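Long-range contacts in L-Ala-D/L-Glu epimerase, a muconate lactonizing enzyme (Klebsiella pneumoniae subsp. pneumoniae MGH 78578, PDB 3FCP), which belongs to the enolase superfamily, joining a muconate lactonizing enzyme-type N-terminal domain to a TIM-barrel-like domain that holds a magnesium ion: residues A[131-139]-A[345-354]; A[176-187]-A[211-221]. All coordinates share one frame; numbering follows the deposited sequence.

Interaction 1. Residues A[131-139]-A[345-354]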
# COMPACT_ATOMS: atom_id res chain seq x y z
N GLY A 131 5.35 14.47 38.17
CA GLY A 131 4.53 15.58 38.62
C GLY A 131 3.14 15.57 38.04
O GLY A 131 2.93 15.21 36.87
N ALA A 132 2.17 15.97 38.85
CA ALA A 132 0.78 16.01 38.43
C ALA A 132 0.45 17.30 37.69
O ALA A 132 0.81 18.39 38.13
CB ALA A 132 -0.13 15.86 39.64
N LEU A 133 -0.23 17.15 36.56
CA LEU A 133 -0.65 18.29 35.76
C LEU A 133 -1.96 18.78 36.37
O LEU A 133 -2.34 19.94 36.23
CB LEU A 133 -0.92 17.84 34.32
CG LEU A 133 0.10 18.03 33.20
CD1 LEU A 133 1.52 17.95 33.71
CD2 LEU A 133 -0.18 16.97 32.13
N GLN A 134 -2.64 17.86 37.05
CA GLN A 134 -3.94 18.12 37.65
C GLN A 134 -4.05 17.28 38.92
O GLN A 134 -3.66 16.11 38.92
CB GLN A 134 -5.01 17.69 36.64
CG GLN A 134 -6.39 18.24 36.81
CD GLN A 134 -7.33 17.69 35.76
OE1 GLN A 134 -8.48 18.13 35.64
NE2 GLN A 134 -6.86 16.70 35.00
N THR A 135 -4.59 17.86 39.99
CA THR A 135 -4.72 17.14 41.24
C THR A 135 -6.18 16.77 41.54
O THR A 135 -6.50 16.24 42.61
CB THR A 135 -4.11 17.96 42.40
OG1 THR A 135 -3.83 17.09 43.50
CG2 THR A 135 -5.05 19.06 42.85
N ALA A 136 -7.06 17.07 40.59
CA ALA A 136 -8.49 16.76 40.67
C ALA A 136 -8.85 16.23 39.28
O ALA A 136 -8.76 16.95 38.29
CB ALA A 136 -9.29 18.02 40.98
N LEU A 137 -9.24 14.96 39.21
CA LEU A 137 -9.56 14.37 37.92
C LEU A 137 -11.02 14.05 37.69
O LEU A 137 -11.74 13.65 38.62
CB LEU A 137 -8.73 13.10 37.71
CG LEU A 137 -7.23 13.28 37.50
CD1 LEU A 137 -6.57 13.75 38.79
CD2 LEU A 137 -6.62 11.98 37.04
N PRO A 138 -11.50 14.20 36.45
CA PRO A 138 -12.90 13.92 36.13
C PRO A 138 -13.16 12.42 36.12
O PRO A 138 -12.30 11.62 35.73
CB PRO A 138 -13.07 14.55 34.75
CG PRO A 138 -11.71 14.37 34.14
CD PRO A 138 -10.79 14.75 35.27
N VAL A 139 -14.34 12.04 36.58
CA VAL A 139 -14.75 10.65 36.64
C VAL A 139 -16.19 10.56 36.15
O VAL A 139 -17.09 11.18 36.73
CB VAL A 139 -14.70 10.11 38.10
CG1 VAL A 139 -15.16 8.67 38.14
CG2 VAL A 139 -13.28 10.24 38.65
N PHE A 345 -14.86 11.76 46.38
CA PHE A 345 -15.43 12.02 45.07
C PHE A 345 -16.45 13.14 45.25
O PHE A 345 -17.06 13.26 46.31
CB PHE A 345 -16.15 10.77 44.54
CG PHE A 345 -15.24 9.64 44.17
CD1 PHE A 345 -14.88 9.42 42.83
CD2 PHE A 345 -14.75 8.77 45.14
CE1 PHE A 345 -14.06 8.36 42.47
CE2 PHE A 345 -13.93 7.70 44.79
CZ PHE A 345 -13.59 7.49 43.45
N ALA A 346 -16.62 13.97 44.23
CA ALA A 346 -17.57 15.07 44.30
C ALA A 346 -17.63 15.84 42.99
O ALA A 346 -16.61 15.98 42.30
CB ALA A 346 -17.20 16.02 45.43
N ASP A 347 -18.82 16.31 42.65
CA ASP A 347 -19.05 17.08 41.43
C ASP A 347 -18.33 16.50 40.22
O ASP A 347 -17.53 17.18 39.58
CB ASP A 347 -18.63 18.54 41.64
CG ASP A 347 -18.98 19.43 40.46
OD1 ASP A 347 -20.17 19.50 40.09
OD2 ASP A 347 -18.05 20.06 39.89
N GLY A 348 -18.62 15.23 39.91
CA GLY A 348 -18.01 14.56 38.78
C GLY A 348 -16.49 14.49 38.81
O GLY A 348 -15.85 14.40 37.76
N GLN A 349 -15.90 14.54 40.00
CA GLN A 349 -14.45 14.48 40.12
C GLN A 349 -13.98 13.70 41.33
O GLN A 349 -14.76 13.40 42.24
CB GLN A 349 -13.86 15.88 40.18
CG GLN A 349 -13.95 16.68 38.90
CD GLN A 349 -13.21 18.00 39.00
OE1 GLN A 349 -13.60 18.88 39.77
NE2 GLN A 349 -12.13 18.14 38.24
N VAL A 350 -12.69 13.38 41.34
CA VAL A 350 -12.07 12.67 42.45
C VAL A 350 -10.80 13.44 42.82
O VAL A 350 -10.08 13.93 41.95
CB VAL A 350 -11.73 11.20 42.08
CG1 VAL A 350 -10.72 11.15 40.95
CG2 VAL A 350 -11.21 10.48 43.31
N ALA A 351 -10.54 13.57 44.12
CA ALA A 351 -9.36 14.30 44.56
C ALA A 351 -8.18 13.35 44.66
O ALA A 351 -8.29 12.27 45.25
CB ALA A 351 -9.63 14.96 45.91
N LEU A 352 -7.06 13.76 44.09
CA LEU A 352 -5.84 12.95 44.12
C LEU A 352 -5.02 13.26 45.37
O LEU A 352 -4.60 14.40 45.57
CB LEU A 352 -4.99 13.21 42.89
CG LEU A 352 -3.68 12.41 42.85
CD1 LEU A 352 -3.98 10.94 42.59
CD2 LEU A 352 -2.77 12.97 41.77
N PRO A 353 -4.76 12.25 46.22
CA PRO A 353 -3.96 12.52 47.42
C PRO A 353 -2.57 12.99 47.01
O PRO A 353 -2.06 12.59 45.96
CB PRO A 353 -3.91 11.15 48.11
CG PRO A 353 -5.15 10.46 47.62
CD PRO A 353 -5.20 10.85 46.16
N GLN A 354 -1.95 13.84 47.82
CA GLN A 354 -0.60 14.30 47.51
C GLN A 354 0.34 14.08 48.69
O GLN A 354 1.35 14.76 48.82
CB GLN A 354 -0.61 15.78 47.11
CG GLN A 354 -1.20 16.06 45.73
CD GLN A 354 -0.40 15.45 44.59
OE1 GLN A 354 -0.53 14.26 44.28
NE2 GLN A 354 0.44 16.26 43.96
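Val139 meets the ring of Phe345 at its edge: CG2 lies near the ring plane, 4.3 Å from CE1. One face of the same ring carries CG2 of Val350, 3.6 Å above the plane and shifted toward the rim. The other methyl of Val350, CG1, stands between its own backbone N and carbonyl carbon (chi1 63°), which turns it to Val139, whose CG2 is 3.6 Å from it. Val350 thus touches both, and the three side chains form one small apolar cluster. Leu137 joins this apolar face, and Leu314 and Trp317 of helix 307-317 pack on Leu137; Leu352 also lies against Leu314. Ala136, Pro138, Gln349 and Ala351 point to the opposite face. There the extended side chain of Gln349 runs past CA of Pro138 and brings its NE2 to 3.9 Å from CB of Ala136.

The backbones of 136-138 and 349-351 pair antiparallel, at 154°. Leu137 and Val350 form the hydrogen-bonded pair, with Leu137 N to Val350 O at 3.0 Å and Val350 N to Leu137 O at 2.9 Å. Leu352 N continues the ladder to Thr135 O at 2.9 Å. At the other end Val139 N reaches Gly348 O at 3.0 Å, but from 47° out of the carbonyl plane. That acceptor lies in the type I' turn from Ala346 to Gln349, which closes a short beta hairpin late in the chain; the hairpin adds its strand 349-351 beside strand 136-143 of the barrel sheet. Ahead of this strand, Ala132 O is bonded to Asn87 ND2 of a second subunit.

The four hydrogen bonds that join the segments run between main-chain atoms, so the backbone sets the register, while the side chains contribute chiefly apolar packing, tightest around Val350.

Interaction 2. Residues A[176-187]-A[211-221]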
# COMPACT_ATOMS: atom_id res chain seq x y z
N LEU A 176 -29.02 -5.73 18.13
CA LEU A 176 -28.62 -4.38 17.75
C LEU A 176 -29.75 -3.36 17.84
O LEU A 176 -29.59 -2.30 18.45
CB LEU A 176 -28.04 -4.37 16.33
CG LEU A 176 -27.54 -3.02 15.80
CD1 LEU A 176 -26.49 -2.43 16.76
CD2 LEU A 176 -26.95 -3.20 14.41
N ALA A 177 -30.89 -3.68 17.24
CA ALA A 177 -32.03 -2.78 17.25
C ALA A 177 -32.40 -2.38 18.67
O ALA A 177 -32.66 -1.20 18.94
CB ALA A 177 -33.24 -3.44 16.56
N THR A 178 -32.41 -3.34 19.58
CA THR A 178 -32.76 -3.04 20.96
C THR A 178 -31.70 -2.16 21.62
O THR A 178 -32.05 -1.16 22.26
CB THR A 178 -32.97 -4.33 21.79
OG1 THR A 178 -31.72 -5.01 21.98
CG2 THR A 178 -33.92 -5.26 21.08
N ASP A 179 -30.42 -2.49 21.46
CA ASP A 179 -29.37 -1.68 22.05
C ASP A 179 -29.35 -0.26 21.49
O ASP A 179 -29.06 0.69 22.22
CB ASP A 179 -27.98 -2.32 21.86
CG ASP A 179 -27.66 -3.36 22.92
OD1 ASP A 179 -28.14 -3.23 24.06
OD2 ASP A 179 -26.90 -4.31 22.62
N LEU A 180 -29.66 -0.11 20.21
CA LEU A 180 -29.66 1.22 19.60
C LEU A 180 -30.83 2.06 20.09
O LEU A 180 -30.70 3.27 20.26
CB LEU A 180 -29.71 1.11 18.06
CG LEU A 180 -28.46 0.56 17.36
CD1 LEU A 180 -28.68 0.54 15.85
CD2 LEU A 180 -27.26 1.42 17.71
N ARG A 181 -31.98 1.43 20.32
CA ARG A 181 -33.15 2.15 20.82
C ARG A 181 -32.88 2.55 22.26
O ARG A 181 -33.29 3.63 22.71
CB ARG A 181 -34.40 1.26 20.73
CG ARG A 181 -34.83 0.97 19.30
CD ARG A 181 -35.93 -0.07 19.21
NE ARG A 181 -37.12 0.29 19.97
CZ ARG A 181 -37.30 0.03 21.27
NH1 ARG A 181 -36.35 -0.61 21.95
NH2 ARG A 181 -38.42 0.39 21.87
N HIS A 182 -32.19 1.68 22.98
CA HIS A 182 -31.83 1.93 24.37
C HIS A 182 -30.93 3.16 24.43
O HIS A 182 -31.19 4.10 25.18
CB HIS A 182 -31.08 0.71 24.93
CG HIS A 182 -30.38 0.97 26.23
ND1 HIS A 182 -31.06 1.17 27.42
CD2 HIS A 182 -29.06 1.04 26.54
CE1 HIS A 182 -30.18 1.34 28.40
NE2 HIS A 182 -28.97 1.27 27.89
N THR A 183 -29.87 3.16 23.63
CA THR A 183 -28.93 4.28 23.62
C THR A 183 -29.58 5.57 23.12
O THR A 183 -29.36 6.64 23.68
CB THR A 183 -27.66 3.95 22.79
OG1 THR A 183 -26.85 5.13 22.65
CG2 THR A 183 -28.02 3.44 21.42
N ARG A 184 -30.40 5.47 22.07
CA ARG A 184 -31.07 6.66 21.54
C ARG A 184 -31.92 7.32 22.62
O ARG A 184 -31.93 8.55 22.76
CB ARG A 184 -31.95 6.29 20.34
CG ARG A 184 -32.56 7.51 19.65
CD ARG A 184 -33.47 7.09 18.50
NE ARG A 184 -32.75 6.35 17.47
CZ ARG A 184 -31.82 6.88 16.68
NH1 ARG A 184 -31.21 6.12 15.77
NH2 ARG A 184 -31.49 8.16 16.79
N ALA A 185 -32.64 6.51 23.39
CA ALA A 185 -33.49 7.02 24.47
C ALA A 185 -32.68 7.80 25.49
O ALA A 185 -33.07 8.89 25.93
CB ALA A 185 -34.22 5.86 25.15
N ILE A 186 -31.53 7.24 25.87
CA ILE A 186 -30.67 7.90 26.85
C ILE A 186 -30.09 9.19 26.29
O ILE A 186 -29.98 10.19 27.00
CB ILE A 186 -29.53 6.95 27.29
CG1 ILE A 186 -30.12 5.73 28.00
CG2 ILE A 186 -28.58 7.69 28.23
CD1 ILE A 186 -29.11 4.66 28.34
N VAL A 187 -29.71 9.16 25.01
CA VAL A 187 -29.15 10.34 24.37
C VAL A 187 -30.17 11.49 24.37
O VAL A 187 -29.83 12.63 24.67
CB VAL A 187 -28.72 10.04 22.92
CG1 VAL A 187 -28.35 11.33 22.19
CG2 VAL A 187 -27.53 9.09 22.93
N LYS A 211 -22.86 -1.09 10.95
CA LYS A 211 -24.22 -0.56 11.05
C LYS A 211 -24.43 0.14 12.40
O LYS A 211 -24.92 1.26 12.46
CB LYS A 211 -25.24 -1.69 10.88
CG LYS A 211 -26.68 -1.23 10.92
CD LYS A 211 -27.65 -2.40 10.79
CE LYS A 211 -29.09 -1.92 10.84
NZ LYS A 211 -30.05 -3.06 10.83
N GLY A 212 -24.05 -0.55 13.48
CA GLY A 212 -24.22 0.01 14.81
C GLY A 212 -23.44 1.30 15.00
O GLY A 212 -23.98 2.30 15.47
N CYS A 213 -22.17 1.30 14.62
CA CYS A 213 -21.36 2.51 14.78
C CYS A 213 -21.88 3.70 13.97
O CYS A 213 -21.82 4.83 14.44
CB CYS A 213 -19.90 2.22 14.42
SG CYS A 213 -19.03 1.27 15.69
N ARG A 214 -22.38 3.45 12.76
CA ARG A 214 -22.91 4.54 11.95
C ARG A 214 -24.11 5.17 12.66
O ARG A 214 -24.24 6.39 12.72
CB ARG A 214 -23.34 4.05 10.55
CG ARG A 214 -22.20 3.94 9.54
CD ARG A 214 -22.74 3.72 8.13
NE ARG A 214 -23.37 2.41 7.99
CZ ARG A 214 -22.74 1.30 7.62
NH1 ARG A 214 -21.44 1.35 7.33
NH2 ARG A 214 -23.40 0.15 7.54
N GLU A 215 -24.99 4.33 13.19
CA GLU A 215 -26.18 4.79 13.90
C GLU A 215 -25.81 5.57 15.15
O GLU A 215 -26.38 6.63 15.42
CB GLU A 215 -27.05 3.59 14.29
CG GLU A 215 -27.78 2.96 13.13
CD GLU A 215 -28.80 3.91 12.54
OE1 GLU A 215 -29.66 4.40 13.31
OE2 GLU A 215 -28.75 4.16 11.32
N LEU A 216 -24.85 5.06 15.91
CA LEU A 216 -24.41 5.73 17.12
C LEU A 216 -23.83 7.11 16.80
O LEU A 216 -24.14 8.10 17.48
CB LEU A 216 -23.36 4.88 17.85
CG LEU A 216 -23.86 3.57 18.46
CD1 LEU A 216 -22.68 2.71 18.86
CD2 LEU A 216 -24.75 3.88 19.67
N ALA A 217 -23.00 7.18 15.77
CA ALA A 217 -22.42 8.46 15.40
C ALA A 217 -23.52 9.43 14.98
O ALA A 217 -23.47 10.61 15.33
CB ALA A 217 -21.42 8.28 14.26
N ALA A 218 -24.50 8.92 14.24
CA ALA A 218 -25.60 9.76 13.77
C ALA A 218 -26.45 10.34 14.90
O ALA A 218 -26.92 11.47 14.80
CB ALA A 218 -26.48 8.96 12.79
N MET A 219 -26.66 9.57 15.97
CA MET A 219 -27.46 10.07 17.08
C MET A 219 -26.68 10.98 18.04
O MET A 219 -27.23 11.46 19.02
CB MET A 219 -28.14 8.92 17.84
CG MET A 219 -27.23 7.84 18.43
SD MET A 219 -28.10 6.62 19.47
CE MET A 219 -28.68 5.51 18.29
N GLY A 220 -25.40 11.22 17.76
CA GLY A 220 -24.63 12.11 18.60
C GLY A 220 -23.72 11.52 19.67
O GLY A 220 -23.20 12.25 20.51
N VAL A 221 -23.52 10.21 19.65
CA VAL A 221 -22.63 9.58 20.62
C VAL A 221 -21.23 10.14 20.39
O VAL A 221 -20.76 10.20 19.25
CB VAL A 221 -22.66 8.05 20.46
CG1 VAL A 221 -21.66 7.39 21.40
CG2 VAL A 221 -24.06 7.54 20.74
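Met219 packs against helix 176-187, its SD 3.6 Å from CA of Arg184 and its CE 3.6 Å from O of Leu180. A chi1 of 58° turns the Met219 chain toward that helix, and a bend at the thioether carries CE over one face of the Arg184 guanidinium, toward its rim. Deeper in, Thr183 crosses Leu216 at about a right angle, CG2 to CD2 at 3.7 Å. Thr183 OG1 is buried here without a polar partner, facing the sulfur of Met219 and the methyl of Leu216. Leu180 spreads its two methyls, CD1 onto CG of Glu215 and CD2 onto CD2 of Leu216. Leu176 CD1 lies 3.9 Å from CA of Gly212, where the lack of a side chain admits the methyl.

These are successive helices of the TIM-barrel-like domain, running nearly parallel (13°) with axes 10.7 Å apart, and strand 195-199 lies beneath, where Val198 touches Thr183, Leu216 and Val221. Gly220, at positive phi, ends the second helix in a Schellman motif. Just before it, Met219 O lies 3.4 Å from CG1 of Val187.

Toward the outside the contact is looser and more polar. Glu215 OE1 lies in plane at the guanidinium edge of Arg184, a long salt bridge of 3.4 Å to NH1, the carboxylate turned 68° from the guanidinium. The exposed, extended Lys211 meets Leu176 CD2 through its CD at 3.8 Å.

Along the chain the order is 131-139, 176-187, 211-221, 345-354, so both segments of interaction 2 fall between the two that interaction 1 brings together. Their centres are about 31 Å apart and their nearest atoms about 15 Å, without touching. The barrel sheet relates them: interaction 1 flanks its first strand, 136-143, with the late hairpin, whereas interaction 2 pairs helices 176-189 and 206-218, which follow strands 166-170 and 195-199. One contact thus ties a late part of the chain to the barrel's start, and the other packs consecutive barrel helices. The magnesium ligands Asn201, Asp250 and Glu251 belong to neither contact; they follow strands 195-199 and 246-249.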